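Beta-glucosidase (PDB 6JXG) probably hydrolyses terminal, non-reducing beta-D-glucosyl residues to release beta-D-glucose, as a secreted family 3 glycoside hydrolase of cellulose breakdown. Local coordinates at residues I114-E119 with G547-P552; A120-E125 with A154-G159; V557-F562 with Q633-L638; F178-L183 with A683-P688; E125-D130 with L136-T141. All coordinates share one frame; numbering follows the deposited sequence.

Contacts 2 and 5 lie nearest the centre of the chain, about 8 and 5 Å from it. Their centres are about 11 Å apart and they share Glu125. Contact 2 is at the probable sugar pocket of the barrel-type N-terminal domain; contact 5 packs the same loop on helix 131-147. Contact 1 fixes an earlier part of that loop to the C-terminal domain, about 12 Å from contact 2 between centres. Contacts 3 and 4 bring in the fibronectin type III-like domain at two places, centres about 16 Å apart. Asp130 OD1 of contact 5 reaches contact 3, 2.6 Å from Tyr559 OH and bridged to Arg560. Tyr182 of contact 4 packs on Lys116 and Phe551 of contact 1.

Contact 1: I114-E119 with G547-P552; sequences IGKIPE and GDDNFP
Lys116 and Asp549 form a salt bridge, with Lys116 NZ 2.6 Å from Asp549 OD2. The ammonium group meets the syn lone pair of that oxygen. The same lysine end lies over one face of the Phe551 ring. Lys116 NZ is 4.2 Å from the centroid of the Phe551 ring and 10° off its normal, a cation-pi contact. Lys116 CE adds a CH-pi contact over that face, nearer the rim. Lower down the chain, Lys116 CD is 3.8 Å from Phe551 CE2. Asp549 turns its CG away from the backbone N (chi1 -171°), which points the carboxylate at the lysine. Asp549 OD1 accepts from Phe551 N at 2.9 Å, from above the carboxylate plane. This bond closes an Asx turn and sets acid and ring side by side around the ammonium. Were this aspartate an alanine, Lys116 NZ would lose this carboxylate mate and the loop would probably lose the bond closing its turn, leaving Phe551 less firmly placed. Glu553 makes a second salt bridge to NZ, and Tyr182 meets the Phe551 ring edge-to-face. The contact is a buried interdomain salt bridge built on an Asx turn. It joins a loop of the family 3 N-terminal domain to one of the C-terminal domain.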
# COMPACT_ATOMS: atom_id res chain seq x y z
N ILE A 114 -4.66 0.04 6.68
CA ILE A 114 -4.06 1.33 6.34
C ILE A 114 -2.76 1.50 7.14
O ILE A 114 -1.84 2.21 6.70
CB ILE A 114 -4.99 2.54 6.55
CG1 ILE A 114 -5.27 2.82 8.03
CG2 ILE A 114 -6.32 2.42 5.76
CD1 ILE A 114 -6.12 4.12 8.24
N GLY A 115 -2.66 0.85 8.31
CA GLY A 115 -1.50 0.94 9.17
C GLY A 115 -1.64 1.91 10.36
O GLY A 115 -0.68 2.53 10.71
N LYS A 116 -2.84 1.96 10.96
CA LYS A 116 -3.13 2.76 12.15
C LYS A 116 -2.23 2.39 13.34
O LYS A 116 -1.96 3.26 14.22
CB LYS A 116 -4.61 2.61 12.57
CG LYS A 116 -4.80 2.25 14.06
CD LYS A 116 -5.97 1.42 14.21
CE LYS A 116 -6.02 0.35 15.22
NZ LYS A 116 -6.42 0.71 16.58
N ILE A 117 -1.77 1.14 13.36
CA ILE A 117 -0.84 0.61 14.40
C ILE A 117 0.52 0.46 13.80
O ILE A 117 0.74 -0.40 12.91
CB ILE A 117 -1.31 -0.74 15.01
CG1 ILE A 117 -2.71 -0.61 15.61
CG2 ILE A 117 -0.27 -1.27 15.99
CD1 ILE A 117 -3.38 -1.91 15.89
N PRO A 118 1.48 1.28 14.24
CA PRO A 118 2.77 1.32 13.52
C PRO A 118 3.54 -0.03 13.49
O PRO A 118 4.32 -0.30 12.54
CB PRO A 118 3.54 2.42 14.23
CG PRO A 118 2.87 2.56 15.55
CD PRO A 118 1.44 2.18 15.41
N GLU A 119 3.30 -0.85 14.50
CA GLU A 119 3.93 -2.15 14.61
C GLU A 119 3.30 -3.21 13.70
O GLU A 119 3.86 -4.30 13.54
CB GLU A 119 3.81 -2.72 16.04
CG GLU A 119 4.57 -1.91 17.09
CD GLU A 119 3.78 -0.74 17.69
OE1 GLU A 119 2.66 -0.41 17.21
OE2 GLU A 119 4.33 -0.10 18.68
N GLY A 547 -6.86 -8.46 22.51
CA GLY A 547 -8.25 -8.96 22.45
C GLY A 547 -8.98 -8.22 21.32
O GLY A 547 -8.46 -8.14 20.18
N ASP A 548 -10.12 -7.65 21.61
CA ASP A 548 -10.81 -6.84 20.61
C ASP A 548 -10.23 -5.44 20.58
O ASP A 548 -9.66 -4.97 21.57
CB ASP A 548 -12.32 -6.70 20.96
CG ASP A 548 -13.10 -7.97 20.69
OD1 ASP A 548 -12.59 -8.99 20.14
OD2 ASP A 548 -14.27 -7.92 21.04
N ASP A 549 -10.38 -4.79 19.44
CA ASP A 549 -9.97 -3.40 19.28
C ASP A 549 -11.23 -2.56 19.08
O ASP A 549 -11.95 -2.73 18.11
CB ASP A 549 -8.96 -3.26 18.13
CG ASP A 549 -8.31 -1.87 18.05
OD1 ASP A 549 -8.76 -0.92 18.74
OD2 ASP A 549 -7.34 -1.68 17.24
N ASN A 550 -11.51 -1.65 20.02
CA ASN A 550 -12.67 -0.76 19.91
C ASN A 550 -12.34 0.61 19.32
O ASN A 550 -13.14 1.54 19.30
CB ASN A 550 -13.39 -0.64 21.26
CG ASN A 550 -14.02 -1.97 21.64
OD1 ASN A 550 -15.04 -2.37 21.11
ND2 ASN A 550 -13.40 -2.64 22.57
N PHE A 551 -11.14 0.69 18.79
CA PHE A 551 -10.74 1.84 18.03
C PHE A 551 -11.06 3.16 18.79
O PHE A 551 -11.67 4.05 18.24
CB PHE A 551 -11.31 1.87 16.64
CG PHE A 551 -10.69 0.84 15.69
CD1 PHE A 551 -10.79 -0.54 15.94
CD2 PHE A 551 -10.05 1.21 14.54
CE1 PHE A 551 -10.26 -1.48 15.06
CE2 PHE A 551 -9.53 0.27 13.67
CZ PHE A 551 -9.59 -1.06 13.96
N PRO A 552 -10.66 3.28 20.08
CA PRO A 552 -11.08 4.47 20.86
C PRO A 552 -10.42 5.78 20.36
O PRO A 552 -10.91 6.85 20.58
CB PRO A 552 -10.63 4.11 22.29
CG PRO A 552 -9.45 3.25 22.05
CD PRO A 552 -9.86 2.37 20.90

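Contact 2: A120-E125 with A154-G159; sequences AGRNWE and AKHFIG
Arg122 and His156 meet at the end of strand 151-157, in the barrel-type N-terminal domain of this glycosidase. The Lys155-His156 sequence with cis peptides before His156 and Ile158 is consistent with the sugar pocket of family 3 beta-glucosidases. Arg122 comes from a type I turn, Ala120 to Asn123. One face of its guanidinium is covered by His156 CE1, 3.2 Å above the plane. The guanidinium and ring planes are 58° apart, and NH2 approaches the edge of the imidazole. Lys155 CG lies over the centre of one imidazole face, 3.6 Å above it, and His156 ND1 is hydrogen-bonded to Gly112 O. Glu125 holds the guanidinium side-on. Its OE2 accepts from Arg122 NE at 2.8 Å and from Arg122 NH2 at 3.0 Å. Both donors reach OE2 from the same face of the carboxylate, more than 30° out of its plane. The other oxygen, Glu125 OE1, accepts from a water at 2.7 Å. That water accepts in turn from Lys155 NZ, also at 2.7 Å. The lysine nitrogen is further bonded to Leu107 O, and His156 also touches Asp232. Glu125 therefore links the two basic side chains, one directly and one through water. Its double grip on Arg122 limits rotation of the guanidinium and probably helps balance the positive charge of Arg122 and Lys155.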
# COMPACT_ATOMS: atom_id res chain seq x y z
N ALA A 120 2.10 -2.98 13.24
CA ALA A 120 1.37 -4.04 12.59
C ALA A 120 2.07 -4.59 11.34
O ALA A 120 2.77 -3.89 10.57
CB ALA A 120 -0.07 -3.65 12.36
N GLY A 121 1.99 -5.90 11.17
CA GLY A 121 3.00 -6.56 10.35
C GLY A 121 2.87 -6.44 8.82
O GLY A 121 3.85 -6.72 8.12
N ARG A 122 1.69 -6.07 8.33
CA ARG A 122 1.48 -6.01 6.87
C ARG A 122 1.36 -4.59 6.32
O ARG A 122 1.01 -4.38 5.15
CB ARG A 122 0.24 -6.80 6.53
CG ARG A 122 0.39 -8.28 6.84
CD ARG A 122 -0.90 -9.00 6.47
NE ARG A 122 -0.93 -9.20 4.99
CZ ARG A 122 -1.84 -9.93 4.34
NH1 ARG A 122 -2.85 -10.48 5.00
NH2 ARG A 122 -1.75 -10.08 3.03
N ASN A 123 1.69 -3.61 7.12
CA ASN A 123 1.42 -2.21 6.72
C ASN A 123 2.21 -1.77 5.49
O ASN A 123 1.72 -1.05 4.67
CB ASN A 123 1.67 -1.23 7.89
CG ASN A 123 0.75 -1.47 9.05
OD1 ASN A 123 -0.24 -2.14 8.94
ND2 ASN A 123 1.06 -0.83 10.18
N TRP A 124 3.40 -2.28 5.37
CA TRP A 124 4.24 -2.16 4.15
C TRP A 124 3.61 -2.58 2.82
O TRP A 124 3.97 -2.01 1.75
CB TRP A 124 5.58 -2.89 4.33
CG TRP A 124 5.47 -4.32 4.59
CD1 TRP A 124 5.28 -4.92 5.79
CD2 TRP A 124 5.38 -5.35 3.59
NE1 TRP A 124 5.19 -6.30 5.61
CE2 TRP A 124 5.23 -6.58 4.26
CE3 TRP A 124 5.47 -5.35 2.19
CZ2 TRP A 124 5.16 -7.83 3.57
CZ3 TRP A 124 5.38 -6.61 1.48
CH2 TRP A 124 5.24 -7.81 2.18
N GLU A 125 2.63 -3.48 2.87
CA GLU A 125 1.92 -3.85 1.66
C GLU A 125 0.96 -2.77 1.17
O GLU A 125 0.59 -2.74 -0.04
CB GLU A 125 1.06 -5.11 1.90
CG GLU A 125 1.76 -6.37 2.37
CD GLU A 125 1.00 -7.64 2.04
OE1 GLU A 125 0.65 -7.87 0.84
OE2 GLU A 125 0.79 -8.46 2.97
N ALA A 154 -9.08 -5.18 -4.46
CA ALA A 154 -8.83 -4.40 -3.28
C ALA A 154 -9.06 -5.22 -1.99
O ALA A 154 -10.18 -5.72 -1.73
CB ALA A 154 -9.71 -3.15 -3.26
N LYS A 155 -8.05 -5.29 -1.15
CA LYS A 155 -8.12 -6.16 0.04
C LYS A 155 -7.54 -5.38 1.23
O LYS A 155 -6.72 -4.44 1.00
CB LYS A 155 -7.40 -7.49 -0.23
CG LYS A 155 -5.88 -7.46 -0.33
CD LYS A 155 -5.31 -8.76 -0.90
CE LYS A 155 -3.83 -8.77 -0.62
NZ LYS A 155 -3.14 -9.98 -1.10
N HIS A 156 -7.83 -5.72 2.48
CA HIS A 156 -8.70 -6.74 3.00
C HIS A 156 -9.80 -5.96 3.74
O HIS A 156 -9.51 -5.12 4.62
CB HIS A 156 -7.95 -7.62 4.02
CG HIS A 156 -6.63 -8.11 3.53
ND1 HIS A 156 -5.49 -7.34 3.56
CD2 HIS A 156 -6.28 -9.28 2.95
CE1 HIS A 156 -4.48 -8.04 3.07
NE2 HIS A 156 -4.93 -9.23 2.72
N PHE A 157 -11.03 -6.14 3.29
CA PHE A 157 -12.16 -5.42 3.81
C PHE A 157 -12.72 -6.14 5.08
O PHE A 157 -13.31 -7.21 4.95
CB PHE A 157 -13.28 -5.36 2.75
CG PHE A 157 -14.47 -4.51 3.18
CD1 PHE A 157 -14.43 -3.16 3.02
CD2 PHE A 157 -15.62 -5.10 3.79
CE1 PHE A 157 -15.53 -2.34 3.41
CE2 PHE A 157 -16.71 -4.31 4.19
CZ PHE A 157 -16.63 -2.92 4.00
N ILE A 158 -12.57 -5.61 6.29
CA ILE A 158 -11.99 -4.35 6.64
C ILE A 158 -11.64 -4.45 8.16
O ILE A 158 -12.17 -5.32 8.88
CB ILE A 158 -13.03 -3.19 6.37
CG1 ILE A 158 -12.34 -1.82 6.40
CG2 ILE A 158 -14.22 -3.30 7.33
CD1 ILE A 158 -13.09 -0.66 5.74
N GLY A 159 -10.84 -3.52 8.67
CA GLY A 159 -10.44 -3.52 10.08
C GLY A 159 -9.42 -4.56 10.47
O GLY A 159 -9.27 -4.85 11.66
O HOH W 1 -0.75 -10.06 0.08

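Contact 3: V557-F562 with Q633-L638; sequences VDYRHF and QLYIGL
The rings of Tyr559 and Tyr635 meet obliquely, their planes at 84° and their centroids 5.8 Å apart. The pair joins helix 559-564 of the C-terminal domain to strand 628-637 of the fibronectin type III-like domain. Tyr559 CZ lies near the plane of the Tyr635 ring, at its edge. Asp558 OD2 lies in plane at the edge of the Tyr559 ring, and Phe573 stacks on that ring. The closest approach is 3.7 Å, between Tyr559 CE1 and Tyr635 CE1. CG of Tyr559 sits between its backbone N and carbonyl carbon (chi1 69°), which turns the ring from the first turn of the helix toward the strand. The phenol end of Tyr559 is held by Asp130 OD1 and by Leu650 N. On the strand, Tyr635 is fixed by its neighbour but one. Tyr635 OH donates to Gln633 OE1 at 2.5 Å, in the carbonyl plane, with a C=O...donor angle of 153°.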
# COMPACT_ATOMS: atom_id res chain seq x y z
N VAL A 557 -5.41 9.16 14.04
CA VAL A 557 -4.45 8.14 13.75
C VAL A 557 -3.27 8.81 13.04
O VAL A 557 -3.46 9.76 12.29
CB VAL A 557 -5.16 7.11 12.89
CG1 VAL A 557 -4.24 6.36 12.02
CG2 VAL A 557 -5.97 6.17 13.77
N ASP A 558 -2.07 8.34 13.32
CA ASP A 558 -0.87 8.93 12.83
C ASP A 558 -0.85 10.47 13.10
O ASP A 558 -1.18 10.90 14.22
CB ASP A 558 -0.59 8.53 11.35
CG ASP A 558 0.87 8.74 10.94
OD1 ASP A 558 1.79 7.87 11.14
OD2 ASP A 558 1.08 9.83 10.39
N TYR A 559 -0.51 11.28 12.11
CA TYR A 559 -0.30 12.73 12.34
C TYR A 559 -1.52 13.47 12.86
O TYR A 559 -1.37 14.50 13.51
CB TYR A 559 0.25 13.44 11.08
CG TYR A 559 -0.73 13.56 9.91
CD1 TYR A 559 -1.40 14.73 9.67
CD2 TYR A 559 -0.97 12.48 9.05
CE1 TYR A 559 -2.31 14.87 8.64
CE2 TYR A 559 -1.80 12.63 7.98
CZ TYR A 559 -2.52 13.81 7.80
OH TYR A 559 -3.41 13.93 6.75
N ARG A 560 -2.71 12.99 12.52
CA ARG A 560 -3.96 13.54 13.07
C ARG A 560 -3.93 13.53 14.61
O ARG A 560 -4.36 14.49 15.24
CB ARG A 560 -5.14 12.71 12.57
CG ARG A 560 -5.41 12.80 11.07
CD ARG A 560 -6.31 11.63 10.60
NE ARG A 560 -7.06 11.98 9.38
CZ ARG A 560 -6.55 12.01 8.16
NH1 ARG A 560 -5.29 11.65 7.99
NH2 ARG A 560 -7.27 12.49 7.11
N HIS A 561 -3.42 12.46 15.19
CA HIS A 561 -3.21 12.38 16.64
C HIS A 561 -2.14 13.30 17.17
O HIS A 561 -2.37 14.04 18.16
CB HIS A 561 -2.95 10.95 17.07
CG HIS A 561 -2.48 10.80 18.48
ND1 HIS A 561 -3.28 11.04 19.58
CD2 HIS A 561 -1.29 10.39 18.97
CE1 HIS A 561 -2.58 10.81 20.68
NE2 HIS A 561 -1.38 10.40 20.33
N PHE A 562 -0.99 13.26 16.54
CA PHE A 562 0.12 14.14 16.97
C PHE A 562 -0.37 15.58 16.95
O PHE A 562 -0.09 16.36 17.91
CB PHE A 562 1.38 13.95 16.14
CG PHE A 562 2.06 12.63 16.36
CD1 PHE A 562 3.17 12.53 17.15
CD2 PHE A 562 1.55 11.44 15.77
CE1 PHE A 562 3.81 11.35 17.36
CE2 PHE A 562 2.15 10.21 16.04
CZ PHE A 562 3.30 10.16 16.83
N GLN A 633 2.09 19.86 -0.65
CA GLN A 633 1.00 19.20 0.06
C GLN A 633 -0.00 20.23 0.48
O GLN A 633 0.40 21.35 0.88
CB GLN A 633 1.49 18.47 1.29
CG GLN A 633 2.49 17.40 0.91
CD GLN A 633 3.39 16.97 2.04
OE1 GLN A 633 2.95 16.78 3.17
NE2 GLN A 633 4.66 16.79 1.73
N LEU A 634 -1.27 19.83 0.42
CA LEU A 634 -2.41 20.61 0.87
C LEU A 634 -3.14 19.88 1.96
O LEU A 634 -3.60 18.74 1.75
CB LEU A 634 -3.43 20.75 -0.26
CG LEU A 634 -4.51 21.82 -0.31
CD1 LEU A 634 -5.80 21.42 -0.96
CD2 LEU A 634 -4.64 22.77 0.83
N TYR A 635 -3.31 20.57 3.10
CA TYR A 635 -4.03 20.12 4.29
C TYR A 635 -5.21 21.11 4.53
O TYR A 635 -5.11 22.37 4.29
CB TYR A 635 -3.13 20.05 5.54
CG TYR A 635 -1.99 19.05 5.40
CD1 TYR A 635 -2.13 17.76 5.86
CD2 TYR A 635 -0.83 19.38 4.72
CE1 TYR A 635 -1.09 16.83 5.70
CE2 TYR A 635 0.21 18.45 4.56
CZ TYR A 635 0.04 17.16 5.01
OH TYR A 635 1.08 16.27 4.80
N ILE A 636 -6.35 20.54 4.87
CA ILE A 636 -7.57 21.30 5.07
C ILE A 636 -8.03 21.21 6.51
O ILE A 636 -7.97 20.14 7.13
CB ILE A 636 -8.63 20.81 4.11
CG1 ILE A 636 -8.14 21.23 2.71
CG2 ILE A 636 -10.00 21.35 4.47
CD1 ILE A 636 -9.14 21.12 1.63
N GLY A 637 -8.46 22.34 7.05
CA GLY A 637 -9.05 22.39 8.38
C GLY A 637 -10.50 22.71 8.19
O GLY A 637 -10.83 23.56 7.38
N LEU A 638 -11.38 21.96 8.83
CA LEU A 638 -12.81 22.18 8.62
C LEU A 638 -13.32 23.33 9.48
O LEU A 638 -12.80 23.60 10.54
CB LEU A 638 -13.56 20.92 9.04
CG LEU A 638 -13.98 19.86 8.07
CD1 LEU A 638 -13.47 19.92 6.61
CD2 LEU A 638 -13.80 18.54 8.77

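Contact 4: F178-L183 with A683-P688; sequences FHELYL and AQWVTP
Trp685 packs on His179 and Glu180 where the fibronectin type III-like domain meets the N-terminal domain. It stands on a two-stranded hairpin whose G1 beta bulge is formed by Ala683 and Gln684 facing Asp679. The benzene part of the indole does the touching. His179 O lies near the ring plane at its edge, 3.7 Å from Trp685 CZ2. His179 CB is 4.1 Å from the same carbon. Glu180 CG is 3.8 Å from Trp685 CH2. Beyond CG the Glu180 chain is extended (chi2 179°), which lifts the carboxylate away from the ring plane, beside its rim. There Glu180 OE2 forms a salt bridge with Arg176 NE and accepts from Trp678 N. A backbone carbonyl and the aliphatic part of Glu180 thus meet the ring, while the carboxylate is engaged by other residues. On the helix, a wider pi-type turn runs through 178-182, with Leu183 N bonded to Phe178 O at 2.8 Å. Trp678, on the partner strand 677-679, stacks on His179 and meets Trp685 edge-to-face. Helix 214-222 also borders helix 175-182, with Glu222 accepting from His179 NE2.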
# COMPACT_ATOMS: atom_id res chain seq x y z
N PHE A 178 -15.24 4.94 10.73
CA PHE A 178 -15.35 3.94 9.65
C PHE A 178 -15.36 4.62 8.30
O PHE A 178 -14.55 4.29 7.40
CB PHE A 178 -16.59 3.08 9.89
CG PHE A 178 -16.73 1.94 8.91
CD1 PHE A 178 -15.97 0.80 9.06
CD2 PHE A 178 -17.64 1.97 7.94
CE1 PHE A 178 -16.12 -0.28 8.18
CE2 PHE A 178 -17.78 0.90 7.03
CZ PHE A 178 -17.00 -0.22 7.16
N HIS A 179 -16.24 5.62 8.12
CA HIS A 179 -16.37 6.28 6.82
C HIS A 179 -15.22 7.23 6.41
O HIS A 179 -14.84 7.26 5.22
CB HIS A 179 -17.71 7.06 6.80
CG HIS A 179 -18.89 6.16 6.62
ND1 HIS A 179 -19.47 5.47 7.66
CD2 HIS A 179 -19.56 5.81 5.51
CE1 HIS A 179 -20.47 4.75 7.18
NE2 HIS A 179 -20.55 4.93 5.88
N GLU A 180 -14.69 7.98 7.38
CA GLU A 180 -13.66 8.98 7.08
C GLU A 180 -12.27 8.45 6.97
O GLU A 180 -11.42 9.13 6.37
CB GLU A 180 -13.65 10.16 8.04
CG GLU A 180 -14.86 11.01 7.80
CD GLU A 180 -15.01 12.23 8.73
OE1 GLU A 180 -14.03 12.84 9.19
OE2 GLU A 180 -16.17 12.56 8.92
N LEU A 181 -12.02 7.30 7.57
CA LEU A 181 -10.68 6.81 7.69
C LEU A 181 -10.57 5.45 6.95
O LEU A 181 -10.07 5.42 5.83
CB LEU A 181 -10.31 6.76 9.14
CG LEU A 181 -8.90 6.51 9.45
CD1 LEU A 181 -8.08 7.56 8.66
CD2 LEU A 181 -8.70 6.58 10.94
N TYR A 182 -11.10 4.37 7.51
CA TYR A 182 -10.84 3.03 7.00
C TYR A 182 -11.57 2.69 5.68
O TYR A 182 -11.01 2.08 4.80
CB TYR A 182 -11.14 1.94 8.11
CG TYR A 182 -10.28 2.20 9.33
CD1 TYR A 182 -8.94 1.89 9.29
CD2 TYR A 182 -10.77 2.98 10.40
CE1 TYR A 182 -8.11 2.19 10.38
CE2 TYR A 182 -9.94 3.32 11.45
CZ TYR A 182 -8.60 2.92 11.46
OH TYR A 182 -7.69 3.27 12.50
N LEU A 183 -12.79 3.11 5.54
CA LEU A 183 -13.55 2.94 4.27
C LEU A 183 -13.06 3.77 3.08
O LEU A 183 -13.18 3.35 1.91
CB LEU A 183 -15.04 3.21 4.53
CG LEU A 183 -15.97 2.78 3.38
CD1 LEU A 183 -15.92 1.27 3.22
CD2 LEU A 183 -17.39 3.30 3.66
N ALA A 683 -26.73 10.12 8.83
CA ALA A 683 -26.15 8.95 8.12
C ALA A 683 -25.82 9.24 6.70
O ALA A 683 -26.22 8.52 5.79
CB ALA A 683 -27.08 7.72 8.24
N GLN A 684 -25.10 10.35 6.46
CA GLN A 684 -24.66 10.72 5.16
C GLN A 684 -23.48 11.69 5.21
O GLN A 684 -23.18 12.27 6.25
CB GLN A 684 -25.81 11.41 4.42
CG GLN A 684 -26.21 12.78 4.90
CD GLN A 684 -27.59 13.18 4.34
OE1 GLN A 684 -27.73 13.90 3.36
NE2 GLN A 684 -28.60 12.63 4.95
N TRP A 685 -22.88 11.91 4.07
CA TRP A 685 -21.78 12.92 3.97
C TRP A 685 -22.38 14.31 3.98
O TRP A 685 -23.33 14.54 3.25
CB TRP A 685 -21.00 12.72 2.69
CG TRP A 685 -20.10 11.51 2.77
CD1 TRP A 685 -20.36 10.24 2.32
CD2 TRP A 685 -18.80 11.47 3.37
NE1 TRP A 685 -19.26 9.40 2.60
CE2 TRP A 685 -18.31 10.13 3.27
CE3 TRP A 685 -18.01 12.43 4.00
CZ2 TRP A 685 -17.11 9.74 3.77
CZ3 TRP A 685 -16.76 12.03 4.52
CH2 TRP A 685 -16.31 10.68 4.35
N VAL A 686 -21.84 15.21 4.81
CA VAL A 686 -22.26 16.59 4.75
C VAL A 686 -21.10 17.49 4.28
O VAL A 686 -19.98 17.33 4.72
CB VAL A 686 -22.82 17.03 6.12
CG1 VAL A 686 -23.16 18.51 6.10
CG2 VAL A 686 -24.12 16.27 6.42
N THR A 687 -21.41 18.42 3.41
CA THR A 687 -20.49 19.48 3.04
C THR A 687 -20.84 20.80 3.72
O THR A 687 -21.87 21.38 3.37
CB THR A 687 -20.55 19.75 1.55
OG1 THR A 687 -20.54 18.49 0.87
CG2 THR A 687 -19.33 20.58 1.10
N PRO A 688 -20.00 21.28 4.64
CA PRO A 688 -20.32 22.53 5.36
C PRO A 688 -20.59 23.74 4.45
O PRO A 688 -20.06 23.89 3.32
CB PRO A 688 -19.07 22.80 6.22
CG PRO A 688 -18.36 21.50 6.32
CD PRO A 688 -18.71 20.72 5.06

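Contact 5: E125-D130 with L136-T141; sequences EGFSPD and LAMSNT
Phe127 carries the whole loop side of this contact, pressed on helix 131-147. The tight spot is Ala137. Ala137 CB sits over one face of the Phe127 ring, 3.5 Å from its centroid and 15° off the normal, a CH-pi contact. The nearest ring atom, Phe127 CG, is 3.4 Å from Ala137 CB. Met138 SD approaches the ring edge, in its plane, 3.6 Å from Phe127 CD2, a Met-aromatic contact. At the far end of the ring, Thr141 OG1 is 3.3 Å from Phe127 CZ. With CG of Phe127 anti to its carbonyl carbon (chi1 -73°), the ring reaches these three residues together. With an alanine here the ring is gone, which is likely to open a gap beside Ala137 CB and leave Met138 SD without its aromatic partner. The more open side is on the helix, where Ser139 points away from the loop and, like Leu136, is partly exposed. The loop is positioned by its own bonds: Ser128 OG accepts from Asp130 N at 3.1 Å in an ST turn, and Asp130 then caps helix 131-147 through Leu133 N. Thr141 OG1 donates to Ala137 O at 2.7 Å, from the face of that carbonyl opposite to Thr141 N. That proton is committed, so the hydroxyl probably faces Phe127 CZ with its oxygen and not its proton.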
# COMPACT_ATOMS: atom_id res chain seq x y z
N GLU A 125 2.63 -3.48 2.87
CA GLU A 125 1.92 -3.85 1.66
C GLU A 125 0.96 -2.77 1.17
O GLU A 125 0.59 -2.74 -0.04
CB GLU A 125 1.06 -5.11 1.90
CG GLU A 125 1.76 -6.37 2.37
CD GLU A 125 1.00 -7.64 2.04
OE1 GLU A 125 0.65 -7.87 0.84
OE2 GLU A 125 0.79 -8.46 2.97
N GLY A 126 0.56 -1.91 2.10
CA GLY A 126 -0.43 -0.89 1.88
C GLY A 126 0.11 0.47 1.46
O GLY A 126 1.22 0.59 1.01
N PHE A 127 -0.75 1.50 1.62
CA PHE A 127 -0.58 2.80 1.03
C PHE A 127 -0.74 3.95 2.04
O PHE A 127 -1.21 5.05 1.71
CB PHE A 127 -1.58 3.01 -0.13
CG PHE A 127 -1.26 2.21 -1.37
CD1 PHE A 127 0.07 2.12 -1.88
CD2 PHE A 127 -2.30 1.69 -2.12
CE1 PHE A 127 0.32 1.47 -3.08
CE2 PHE A 127 -2.04 1.02 -3.33
CZ PHE A 127 -0.77 0.91 -3.79
N SER A 128 -0.39 3.65 3.28
CA SER A 128 -0.30 4.65 4.40
C SER A 128 -1.54 4.79 5.26
O SER A 128 -2.65 4.57 4.81
CB SER A 128 0.17 6.02 3.94
OG SER A 128 -0.88 6.88 3.63
N PRO A 129 -1.35 5.27 6.50
CA PRO A 129 -2.47 5.58 7.38
C PRO A 129 -3.14 6.94 7.12
O PRO A 129 -4.05 7.32 7.86
CB PRO A 129 -1.83 5.57 8.80
CG PRO A 129 -0.44 5.97 8.56
CD PRO A 129 -0.07 5.28 7.24
N ASP A 130 -2.79 7.60 6.02
CA ASP A 130 -3.55 8.73 5.51
C ASP A 130 -4.54 8.31 4.44
O ASP A 130 -4.17 7.77 3.39
CB ASP A 130 -2.66 9.79 4.91
CG ASP A 130 -3.47 10.99 4.49
OD1 ASP A 130 -3.84 11.76 5.44
OD2 ASP A 130 -3.79 11.12 3.28
N LEU A 136 -5.66 7.82 -3.42
CA LEU A 136 -5.01 8.13 -4.70
C LEU A 136 -4.06 7.00 -5.17
O LEU A 136 -4.01 6.68 -6.37
CB LEU A 136 -4.26 9.48 -4.67
CG LEU A 136 -5.07 10.71 -5.18
CD1 LEU A 136 -5.51 10.68 -6.64
CD2 LEU A 136 -6.27 10.89 -4.32
N ALA A 137 -3.35 6.39 -4.24
CA ALA A 137 -2.52 5.26 -4.58
C ALA A 137 -3.36 4.05 -5.06
O ALA A 137 -3.00 3.43 -6.07
CB ALA A 137 -1.59 4.89 -3.45
N MET A 138 -4.45 3.76 -4.37
CA MET A 138 -5.38 2.71 -4.71
C MET A 138 -5.93 2.91 -6.12
O MET A 138 -5.84 1.99 -6.94
CB MET A 138 -6.55 2.57 -3.72
CG MET A 138 -6.25 1.99 -2.35
SD MET A 138 -5.66 0.34 -2.31
CE MET A 138 -7.10 -0.53 -2.94
N SER A 139 -6.42 4.13 -6.42
CA SER A 139 -7.09 4.37 -7.69
C SER A 139 -6.09 4.36 -8.83
O SER A 139 -6.33 3.71 -9.88
CB SER A 139 -7.89 5.69 -7.67
OG SER A 139 -7.04 6.77 -7.44
N ASN A 140 -4.89 4.88 -8.61
CA ASN A 140 -3.93 4.86 -9.70
C ASN A 140 -3.38 3.44 -9.92
O ASN A 140 -3.12 3.07 -11.05
CB ASN A 140 -2.77 5.85 -9.47
CG ASN A 140 -3.12 7.23 -9.89
OD1 ASN A 140 -3.10 7.55 -11.09
ND2 ASN A 140 -3.48 8.07 -8.93
N THR A 141 -3.18 2.67 -8.85
CA THR A 141 -2.73 1.27 -9.01
C THR A 141 -3.76 0.38 -9.74
O THR A 141 -3.45 -0.37 -10.64
CB THR A 141 -2.42 0.64 -7.64
OG1 THR A 141 -1.40 1.44 -6.96
CG2 THR A 141 -1.94 -0.76 -7.84